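Local coordinates for aldolase (Klebsiella pneumoniae, PDB 6VOQ), which is a zinc-binding protein of the class II aldolase and adducin family, with an AraD-like alpha/beta fold and four chains in its assembly, at residues A[10-21]-A[170-178]; A[77-86]-A[142-151]. All coordinates share one frame; numbering follows the deposited sequence.

How the interactions relate
Interactions 1 and 2 lie on opposite sides of the chain's centre, their own centres about 21 Å apart and their nearest atoms about 7 Å apart, so they do not touch. What joins them is the sheet: strand 91-94 carries helix 170-190 of interaction 1 on Val93 and, through Ile92 and His94 on its other face, helix 76-83 of interaction 2. Both contacts pair helices that run nearly parallel. The zinc site, made by Glu75, His94, His96 and His161, is much closer to interaction 2. The side chain of Phe78 comes to about 5 Å from a bound zinc, that of Leu18 in interaction 1 only to about 13 Å.

Interaction 1: A[10-21]-A[170-178]; sequences EMVQIGASLFSR and LREATNNTE
Two nearly parallel helices covering one face of the central sheet meet here, Ile14 of 10-20 packing against Leu170, Arg171 and Thr174 of 170-178. Their axes are inclined by 17° and approach to 10.8 Å, a spacing that takes whole side chains between them. Ile14 CD1 slides past Leu170 to lie 3.7 Å from its CG; CG1 of the same branch lies over one face of the Arg171 guanidinium, near NH2, with CD1 above the rim. The other branch, CG2, turned anti to the backbone N of Ile14, comes to 3.3 Å from Thr174 OG1. That hydroxyl is itself engaged within its helix: OG1 donates to Leu170 O (2.7 Å) from the face of the carbonyl opposite to Thr174 N. Leu18 CD2 and Thr174 CG2 meet tip to tip at 3.7 Å. In this AraD-like fold the apolar seam rests on the sheet, with Met11 and Leu170 on Leu33 of strand 30-34, and Leu170 and Thr174 on Val93 of strand 91-94. Glu10 and Arg171 form a long salt bridge, OE1 to NE 3.8 Å, with their planes 87° apart; a water accepting from Arg171 N donates to the same OE1. At the other end Arg21 grips Glu178 OE2 end-on, through NH1 (2.8 Å) and NH2 (2.5 Å), the carboxylate turned 81° from the guanidinium plane. Arg21 NE donates to Ser17 O, which helps fix the guanidinium, and Phe19 of a second subunit packs on Arg21.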
loop_
_atom_site.group_PDB
_atom_site.type_symbol
_atom_site.label_atom_id
_atom_site.label_comp_id
_atom_site.label_asym_id
_atom_site.label_seq_id
_atom_site.Cartn_x
_atom_site.Cartn_y
_atom_site.Cartn_z
ATOM N N GLU A 10 17.062 -17.877 3.886
ATOM C CA GLU A 10 16.720 -16.570 4.431
ATOM C C GLU A 10 16.737 -15.492 3.355
ATOM O O GLU A 10 15.887 -14.594 3.355
ATOM C CB GLU A 10 17.695 -16.216 5.557
ATOM C CG GLU A 10 17.467 -14.858 6.179
ATOM C CD GLU A 10 16.770 -14.975 7.518
ATOM O OE1 GLU A 10 17.204 -14.305 8.484
ATOM O OE2 GLU A 10 15.790 -15.751 7.595
ATOM N N MET A 11 17.707 -15.555 2.440
ATOM C CA MET A 11 17.804 -14.536 1.405
ATOM C C MET A 11 16.600 -14.578 0.478
ATOM O O MET A 11 16.034 -13.533 0.149
ATOM C CB MET A 11 19.097 -14.709 0.615
ATOM C CG MET A 11 19.263 -13.714 -0.512
ATOM S SD MET A 11 20.981 -13.506 -1.002
ATOM C CE MET A 11 21.618 -12.737 0.478
ATOM N N VAL A 12 16.197 -15.773 0.041
ATOM C CA VAL A 12 15.001 -15.907 -0.790
ATOM C C VAL A 12 13.766 -15.393 -0.053
ATOM O O VAL A 12 12.969 -14.630 -0.611
ATOM C CB VAL A 12 14.822 -17.373 -1.225
ATOM C CG1 VAL A 12 13.501 -17.558 -1.990
ATOM C CG2 VAL A 12 16.010 -17.826 -2.059
ATOM N N GLN A 13 13.587 -15.802 1.203
ATOM C CA GLN A 13 12.402 -15.396 1.952
ATOM C C GLN A 13 12.382 -13.892 2.156
ATOM O O GLN A 13 11.359 -13.234 1.940
ATOM C CB GLN A 13 12.357 -16.116 3.300
ATOM C CG GLN A 13 12.141 -17.602 3.189
ATOM C CD GLN A 13 12.089 -18.286 4.546
ATOM O OE1 GLN A 13 12.293 -17.652 5.581
ATOM N NE2 GLN A 13 11.818 -19.589 4.544
ATOM N N ILE A 14 13.512 -13.329 2.567
ATOM C CA ILE A 14 13.564 -11.897 2.799
ATOM C C ILE A 14 13.291 -11.134 1.507
ATOM O O ILE A 14 12.526 -10.162 1.498
ATOM C CB ILE A 14 14.905 -11.530 3.460
ATOM C CG1 ILE A 14 14.796 -11.874 4.956
ATOM C CG2 ILE A 14 15.229 -10.063 3.265
ATOM C CD1 ILE A 14 15.968 -11.507 5.791
ATOM N N GLY A 15 13.852 -11.596 0.388
ATOM C CA GLY A 15 13.534 -10.985 -0.896
ATOM C C GLY A 15 12.043 -10.973 -1.187
ATOM O O GLY A 15 11.478 -9.936 -1.538
ATOM N N ALA A 16 11.383 -12.118 -1.014
ATOM C CA ALA A 16 9.950 -12.211 -1.279
ATOM C C ALA A 16 9.154 -11.282 -0.365
ATOM O O ALA A 16 8.191 -10.645 -0.807
ATOM C CB ALA A 16 9.481 -13.662 -1.111
ATOM N N SER A 17 9.544 -11.199 0.911
ATOM C CA SER A 17 8.857 -10.332 1.863
ATOM C C SER A 17 9.005 -8.867 1.479
ATOM O O SER A 17 8.049 -8.089 1.590
ATOM C CB SER A 17 9.404 -10.573 3.272
ATOM O OG SER A 17 8.632 -9.913 4.256
ATOM N N LEU A 18 10.196 -8.481 1.017
ATOM C CA LEU A 18 10.416 -7.104 0.590
ATOM C C LEU A 18 9.651 -6.801 -0.693
ATOM O O LEU A 18 9.104 -5.703 -0.852
ATOM C CB LEU A 18 11.911 -6.848 0.389
ATOM C CG LEU A 18 12.796 -6.910 1.630
ATOM C CD1 LEU A 18 14.257 -6.908 1.221
ATOM C CD2 LEU A 18 12.488 -5.760 2.579
ATOM N N PHE A 19 9.594 -7.764 -1.616
ATOM C CA PHE A 19 8.905 -7.528 -2.879
ATOM C C PHE A 19 7.400 -7.457 -2.683
ATOM O O PHE A 19 6.743 -6.551 -3.208
ATOM C CB PHE A 19 9.247 -8.620 -3.886
ATOM C CG PHE A 19 8.712 -8.361 -5.271
ATOM C CD1 PHE A 19 9.434 -7.589 -6.179
ATOM C CD2 PHE A 19 7.503 -8.897 -5.675
ATOM C CE1 PHE A 19 8.956 -7.362 -7.465
ATOM C CE2 PHE A 19 7.019 -8.670 -6.957
ATOM C CZ PHE A 19 7.749 -7.902 -7.851
ATOM N N SER A 20 6.833 -8.405 -1.938
ATOM C CA SER A 20 5.382 -8.418 -1.790
ATOM C C SER A 20 4.883 -7.187 -1.045
ATOM O O SER A 20 3.745 -6.757 -1.263
ATOM C CB SER A 20 4.933 -9.694 -1.079
ATOM O OG SER A 20 5.424 -9.724 0.247
ATOM N N ARG A 21 5.708 -6.598 -0.182
ATOM C CA ARG A 21 5.284 -5.460 0.621
ATOM C C ARG A 21 5.720 -4.123 0.041
ATOM O O ARG A 21 5.557 -3.095 0.698
ATOM C CB ARG A 21 5.780 -5.614 2.057
ATOM C CG ARG A 21 5.012 -6.682 2.825
ATOM C CD ARG A 21 5.594 -6.907 4.198
ATOM N NE ARG A 21 7.033 -7.152 4.145
ATOM C CZ ARG A 21 7.918 -6.532 4.919
ATOM N NH1 ARG A 21 7.506 -5.640 5.813
ATOM N NH2 ARG A 21 9.210 -6.810 4.811
ATOM N N LEU A 170 21.211 -10.752 7.800
ATOM C CA LEU A 170 20.312 -10.256 6.763
ATOM C C LEU A 170 19.002 -9.755 7.361
ATOM O O LEU A 170 18.482 -8.721 6.934
ATOM C CB LEU A 170 20.043 -11.321 5.707
ATOM C CG LEU A 170 19.313 -10.798 4.457
ATOM C CD1 LEU A 170 20.026 -9.573 3.843
ATOM C CD2 LEU A 170 19.145 -11.889 3.419
ATOM N N ARG A 171 18.459 -10.458 8.354
ATOM C CA ARG A 171 17.204 -9.992 8.934
ATOM C C ARG A 171 17.395 -8.677 9.679
ATOM O O ARG A 171 16.511 -7.815 9.661
ATOM C CB ARG A 171 16.605 -11.047 9.864
ATOM C CG ARG A 171 15.238 -10.635 10.415
ATOM C CD ARG A 171 14.378 -11.828 10.793
ATOM N NE ARG A 171 14.009 -12.658 9.646
ATOM C CZ ARG A 171 13.084 -12.327 8.749
ATOM N NH1 ARG A 171 12.431 -11.171 8.854
ATOM N NH2 ARG A 171 12.811 -13.152 7.743
ATOM N N GLU A 172 18.537 -8.505 10.350
ATOM C CA GLU A 172 18.780 -7.260 11.067
ATOM C C GLU A 172 18.997 -6.106 10.095
ATOM O O GLU A 172 18.520 -4.989 10.330
ATOM C CB GLU A 172 19.973 -7.421 12.003
ATOM C CG GLU A 172 19.949 -6.486 13.208
ATOM C CD GLU A 172 21.154 -5.546 13.259
ATOM O OE1 GLU A 172 22.096 -5.719 12.454
ATOM O OE2 GLU A 172 21.156 -4.628 14.109
ATOM N N ALA A 173 19.701 -6.360 8.991
ATOM C CA ALA A 173 19.852 -5.336 7.963
ATOM C C ALA A 173 18.507 -5.005 7.327
ATOM O O ALA A 173 18.230 -3.841 7.013
ATOM C CB ALA A 173 20.863 -5.793 6.909
ATOM N N THR A 174 17.647 -6.011 7.152
ATOM C CA THR A 174 16.316 -5.750 6.619
ATOM C C THR A 174 15.482 -4.931 7.596
ATOM O O THR A 174 14.757 -4.016 7.189
ATOM C CB THR A 174 15.622 -7.065 6.305
ATOM O OG1 THR A 174 16.457 -7.829 5.427
ATOM C CG2 THR A 174 14.289 -6.806 5.652
ATOM N N ASN A 175 15.572 -5.247 8.888
ATOM C CA ASN A 175 14.867 -4.460 9.894
ATOM C C ASN A 175 15.403 -3.035 9.949
ATOM O O ASN A 175 14.626 -2.080 10.050
ATOM C CB ASN A 175 14.978 -5.128 11.267
ATOM C CG ASN A 175 14.189 -6.425 11.362
ATOM O OD1 ASN A 175 13.367 -6.737 10.497
ATOM N ND2 ASN A 175 14.438 -7.190 12.424
ATOM N N ASN A 176 16.728 -2.869 9.881
ATOM C CA ASN A 176 17.301 -1.526 9.786
ATOM C C ASN A 176 16.785 -0.784 8.563
ATOM O O ASN A 176 16.459 0.404 8.644
ATOM C CB ASN A 176 18.822 -1.599 9.727
ATOM C CG ASN A 176 19.414 -2.122 10.997
ATOM O OD1 ASN A 176 18.759 -2.135 12.037
ATOM N ND2 ASN A 176 20.665 -2.549 10.931
ATOM N N THR A 177 16.732 -1.468 7.416
ATOM C CA THR A 177 16.232 -0.845 6.200
ATOM C C THR A 177 14.776 -0.448 6.351
ATOM O O THR A 177 14.378 0.649 5.940
ATOM C CB THR A 177 16.392 -1.794 5.008
ATOM O OG1 THR A 177 17.760 -2.190 4.900
ATOM C CG2 THR A 177 15.974 -1.103 3.731
ATOM N N GLU A 178 13.962 -1.334 6.926
ATOM C CA GLU A 178 12.553 -1.017 7.090
ATOM C C GLU A 178 12.370 0.143 8.054
ATOM O O GLU A 178 11.506 0.996 7.841
ATOM C CB GLU A 178 11.786 -2.245 7.562
ATOM C CG GLU A 178 11.558 -3.245 6.469
ATOM C CD GLU A 178 11.118 -4.576 7.000
ATOM O OE1 GLU A 178 11.747 -5.063 7.950
ATOM O OE2 GLU A 178 10.143 -5.132 6.470
HETATM O O HOH W 1 19.393 -13.196 8.789
HETATM O O HOH W 2 9.989 -10.489 6.789
#

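Interaction 2: A[77-86]-A[142-151]; sequences TFHRAVYLHN and IAQALAGLAP
The ring of Phe78 is approached obliquely by Leu146 CD1, 3.6 Å from CD1, and by Ile142 CG2, 3.8 Å from CD2, while His94, a zinc ligand, meets it edge-to-face. With chi1 at 64°, CG stands between the backbone N and the carbonyl carbon, and CB as well as the ring meets Leu146 CD1. The second flat group, the His85 imidazole, receives Ala147 CB obliquely, 3.4 Å from ND1. At the edge of the imidazole, ND1 donates to Ala81 O (3.1 Å, 169°), a nearly straight bond lying in both the ring plane and the carbonyl plane; it fixes the ring's rotation beside helix 142-149. Between the two rings the helices come very close, their axes 7.8 Å apart and inclined by 20°, because alanines line the interface. Ala81 CB lies 3.3 Å from Ala143 O, and Ala147 packs against Ala81 one turn further on. Val82 splits its branches, CG1 touching Ala150 CB and CG2 reaching Leu146 CB. Beyond the helices His85 O abuts Pro151 CG at 3.3 Å, and a water accepts from Asn86 ND2 and donates to Ala150 O; Asn86 OD1 accepts a hydrogen bond from the backbone N of Ala88. On the sheet side, Val82 rests on Ile92 of strand 91-94 and, together with Leu146, on Phe156 of strand 155-158, while Leu146 also reaches Val132 of strand 131-132.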
loop_
_atom_site.group_PDB
_atom_site.type_symbol
_atom_site.label_atom_id
_atom_site.label_comp_id
_atom_site.label_asym_id
_atom_site.label_seq_id
_atom_site.Cartn_x
_atom_site.Cartn_y
_atom_site.Cartn_z
ATOM N N THR A 77 29.438 -4.912 -6.453
ATOM C CA THR A 77 30.706 -4.194 -6.402
ATOM C C THR A 77 30.776 -3.259 -5.197
ATOM O O THR A 77 31.773 -3.253 -4.465
ATOM C CB THR A 77 30.919 -3.409 -7.697
ATOM O OG1 THR A 77 30.983 -4.320 -8.800
ATOM C CG2 THR A 77 32.229 -2.643 -7.633
ATOM N N PHE A 78 29.734 -2.453 -4.968
ATOM C CA PHE A 78 29.825 -1.548 -3.829
ATOM C C PHE A 78 29.316 -2.174 -2.536
ATOM O O PHE A 78 29.560 -1.619 -1.465
ATOM C CB PHE A 78 29.124 -0.198 -4.110
ATOM C CG PHE A 78 27.625 -0.265 -4.337
ATOM C CD1 PHE A 78 26.748 -0.580 -3.312
ATOM C CD2 PHE A 78 27.095 0.091 -5.559
ATOM C CE1 PHE A 78 25.385 -0.611 -3.532
ATOM C CE2 PHE A 78 25.726 0.076 -5.786
ATOM C CZ PHE A 78 24.873 -0.275 -4.776
ATOM N N HIS A 79 28.630 -3.316 -2.603
ATOM C CA HIS A 79 28.462 -4.135 -1.408
ATOM C C HIS A 79 29.817 -4.517 -0.828
ATOM O O HIS A 79 30.064 -4.349 0.370
ATOM C CB HIS A 79 27.682 -5.400 -1.742
ATOM C CG HIS A 79 26.212 -5.197 -1.881
ATOM N ND1 HIS A 79 25.295 -5.912 -1.141
ATOM C CD2 HIS A 79 25.497 -4.386 -2.694
ATOM C CE1 HIS A 79 24.075 -5.540 -1.485
ATOM N NE2 HIS A 79 24.171 -4.615 -2.422
ATOM N N ARG A 80 30.703 -5.054 -1.675
ATOM C CA ARG A 80 32.009 -5.517 -1.219
ATOM C C ARG A 80 32.810 -4.399 -0.579
ATOM O O ARG A 80 33.474 -4.624 0.437
ATOM C CB ARG A 80 32.797 -6.115 -2.387
ATOM C CG ARG A 80 32.119 -7.320 -3.016
ATOM C CD ARG A 80 33.026 -8.037 -3.992
ATOM N NE ARG A 80 33.027 -7.410 -5.305
ATOM C CZ ARG A 80 34.057 -6.745 -5.818
ATOM N NH1 ARG A 80 35.184 -6.613 -5.128
ATOM N NH2 ARG A 80 33.958 -6.219 -7.031
ATOM N N ALA A 81 32.762 -3.195 -1.156
ATOM C CA ALA A 81 33.476 -2.063 -0.578
ATOM C C ALA A 81 33.120 -1.866 0.889
ATOM O O ALA A 81 34.003 -1.591 1.708
ATOM C CB ALA A 81 33.185 -0.791 -1.375
ATOM N N VAL A 82 31.847 -2.045 1.246
ATOM C CA VAL A 82 31.440 -1.910 2.643
ATOM C C VAL A 82 32.057 -3.017 3.494
ATOM O O VAL A 82 32.650 -2.752 4.546
ATOM C CB VAL A 82 29.908 -1.906 2.758
ATOM C CG1 VAL A 82 29.491 -1.829 4.230
ATOM C CG2 VAL A 82 29.323 -0.766 1.953
ATOM N N TYR A 83 31.902 -4.272 3.065
ATOM C CA TYR A 83 32.452 -5.391 3.824
ATOM C C TYR A 83 33.944 -5.220 4.063
ATOM O O TYR A 83 34.437 -5.525 5.151
ATOM C CB TYR A 83 32.208 -6.712 3.096
ATOM C CG TYR A 83 30.771 -7.162 3.074
ATOM C CD1 TYR A 83 30.172 -7.677 4.211
ATOM C CD2 TYR A 83 30.016 -7.089 1.904
ATOM C CE1 TYR A 83 28.856 -8.101 4.186
ATOM C CE2 TYR A 83 28.699 -7.493 1.876
ATOM C CZ TYR A 83 28.126 -8.005 3.016
ATOM O OH TYR A 83 26.818 -8.428 3.002
ATOM N N LEU A 84 34.680 -4.747 3.052
ATOM C CA LEU A 84 36.130 -4.640 3.134
ATOM C C LEU A 84 36.598 -3.550 4.087
ATOM O O LEU A 84 37.804 -3.467 4.350
ATOM C CB LEU A 84 36.712 -4.394 1.742
ATOM C CG LEU A 84 36.699 -5.574 0.778
ATOM C CD1 LEU A 84 36.897 -5.069 -0.635
ATOM C CD2 LEU A 84 37.789 -6.580 1.148
ATOM N N HIS A 85 35.692 -2.717 4.608
ATOM C CA HIS A 85 36.074 -1.654 5.529
ATOM C C HIS A 85 35.140 -1.578 6.729
ATOM O O HIS A 85 35.016 -0.523 7.357
ATOM C CB HIS A 85 36.144 -0.319 4.793
ATOM C CG HIS A 85 37.186 -0.316 3.730
ATOM N ND1 HIS A 85 36.937 -0.768 2.453
ATOM C CD2 HIS A 85 38.503 -0.017 3.774
ATOM C CE1 HIS A 85 38.049 -0.711 1.744
ATOM N NE2 HIS A 85 39.014 -0.256 2.521
ATOM N N ASN A 86 34.492 -2.688 7.068
ATOM C CA ASN A 86 33.688 -2.772 8.280
ATOM C C ASN A 86 33.514 -4.232 8.669
ATOM O O ASN A 86 32.627 -4.908 8.134
ATOM C CB ASN A 86 32.325 -2.112 8.080
ATOM C CG ASN A 86 31.460 -2.191 9.314
ATOM O OD1 ASN A 86 31.921 -2.590 10.380
ATOM N ND2 ASN A 86 30.195 -1.796 9.180
ATOM N N ILE A 142 31.391 5.286 -6.676
ATOM C CA ILE A 142 30.366 4.865 -5.730
ATOM C C ILE A 142 30.984 3.968 -4.672
ATOM O O ILE A 142 30.960 4.283 -3.479
ATOM C CB ILE A 142 29.204 4.178 -6.461
ATOM C CG1 ILE A 142 28.581 5.153 -7.465
ATOM C CG2 ILE A 142 28.166 3.698 -5.456
ATOM C CD1 ILE A 142 27.548 4.534 -8.374
ATOM N N ALA A 143 31.602 2.866 -5.106
ATOM C CA ALA A 143 32.311 1.976 -4.191
ATOM C C ALA A 143 33.401 2.700 -3.400
ATOM O O ALA A 143 33.621 2.389 -2.223
ATOM C CB ALA A 143 32.916 0.808 -4.969
ATOM N N GLN A 144 34.087 3.662 -4.018
ATOM C CA GLN A 144 35.137 4.379 -3.304
ATOM C C GLN A 144 34.551 5.155 -2.134
ATOM O O GLN A 144 35.068 5.097 -1.015
ATOM C CB GLN A 144 35.887 5.315 -4.254
ATOM C CG GLN A 144 36.703 4.606 -5.338
ATOM C CD GLN A 144 37.108 5.543 -6.481
ATOM O OE1 GLN A 144 37.089 6.766 -6.334
ATOM N NE2 GLN A 144 37.464 4.967 -7.624
ATOM N N ALA A 145 33.455 5.871 -2.378
ATOM C CA ALA A 145 32.812 6.633 -1.314
ATOM C C ALA A 145 32.349 5.719 -0.186
ATOM O O ALA A 145 32.574 6.014 0.994
ATOM C CB ALA A 145 31.641 7.432 -1.890
ATOM N N LEU A 146 31.731 4.587 -0.535
ATOM C CA LEU A 146 31.249 3.646 0.467
ATOM C C LEU A 146 32.392 3.051 1.285
ATOM O O LEU A 146 32.284 2.925 2.511
ATOM C CB LEU A 146 30.436 2.550 -0.209
ATOM C CG LEU A 146 29.060 3.041 -0.673
ATOM C CD1 LEU A 146 28.218 1.877 -1.191
ATOM C CD2 LEU A 146 28.363 3.731 0.468
ATOM N N ALA A 147 33.499 2.685 0.635
ATOM C CA ALA A 147 34.631 2.158 1.391
ATOM C C ALA A 147 35.122 3.162 2.429
ATOM O O ALA A 147 35.477 2.781 3.549
ATOM C CB ALA A 147 35.764 1.767 0.445
ATOM N N GLY A 148 35.141 4.451 2.080
ATOM C CA GLY A 148 35.603 5.453 3.023
ATOM C C GLY A 148 34.625 5.731 4.144
ATOM O O GLY A 148 35.037 6.105 5.247
ATOM N N LEU A 149 33.328 5.561 3.887
ATOM C CA LEU A 149 32.306 5.798 4.895
ATOM C C LEU A 149 32.050 4.578 5.766
ATOM O O LEU A 149 31.671 4.725 6.931
ATOM C CB LEU A 149 30.998 6.225 4.222
ATOM C CG LEU A 149 31.025 7.573 3.497
ATOM C CD1 LEU A 149 29.820 7.695 2.585
ATOM C CD2 LEU A 149 31.097 8.754 4.470
ATOM N N ALA A 150 32.276 3.382 5.228
ATOM C CA ALA A 150 31.901 2.156 5.928
ATOM C C ALA A 150 32.459 2.012 7.345
ATOM O O ALA A 150 31.768 1.405 8.181
ATOM C CB ALA A 150 32.306 0.946 5.077
ATOM N N PRO A 151 33.659 2.493 7.688
ATOM C CA PRO A 151 34.131 2.290 9.069
ATOM C C PRO A 151 33.374 3.098 10.098
ATOM O O PRO A 151 33.490 2.802 11.293
ATOM C CB PRO A 151 35.601 2.717 9.013
ATOM C CG PRO A 151 35.969 2.628 7.593
ATOM C CD PRO A 151 34.741 3.024 6.841
HETATM O O HOH W 3 29.542 -0.003 7.224
#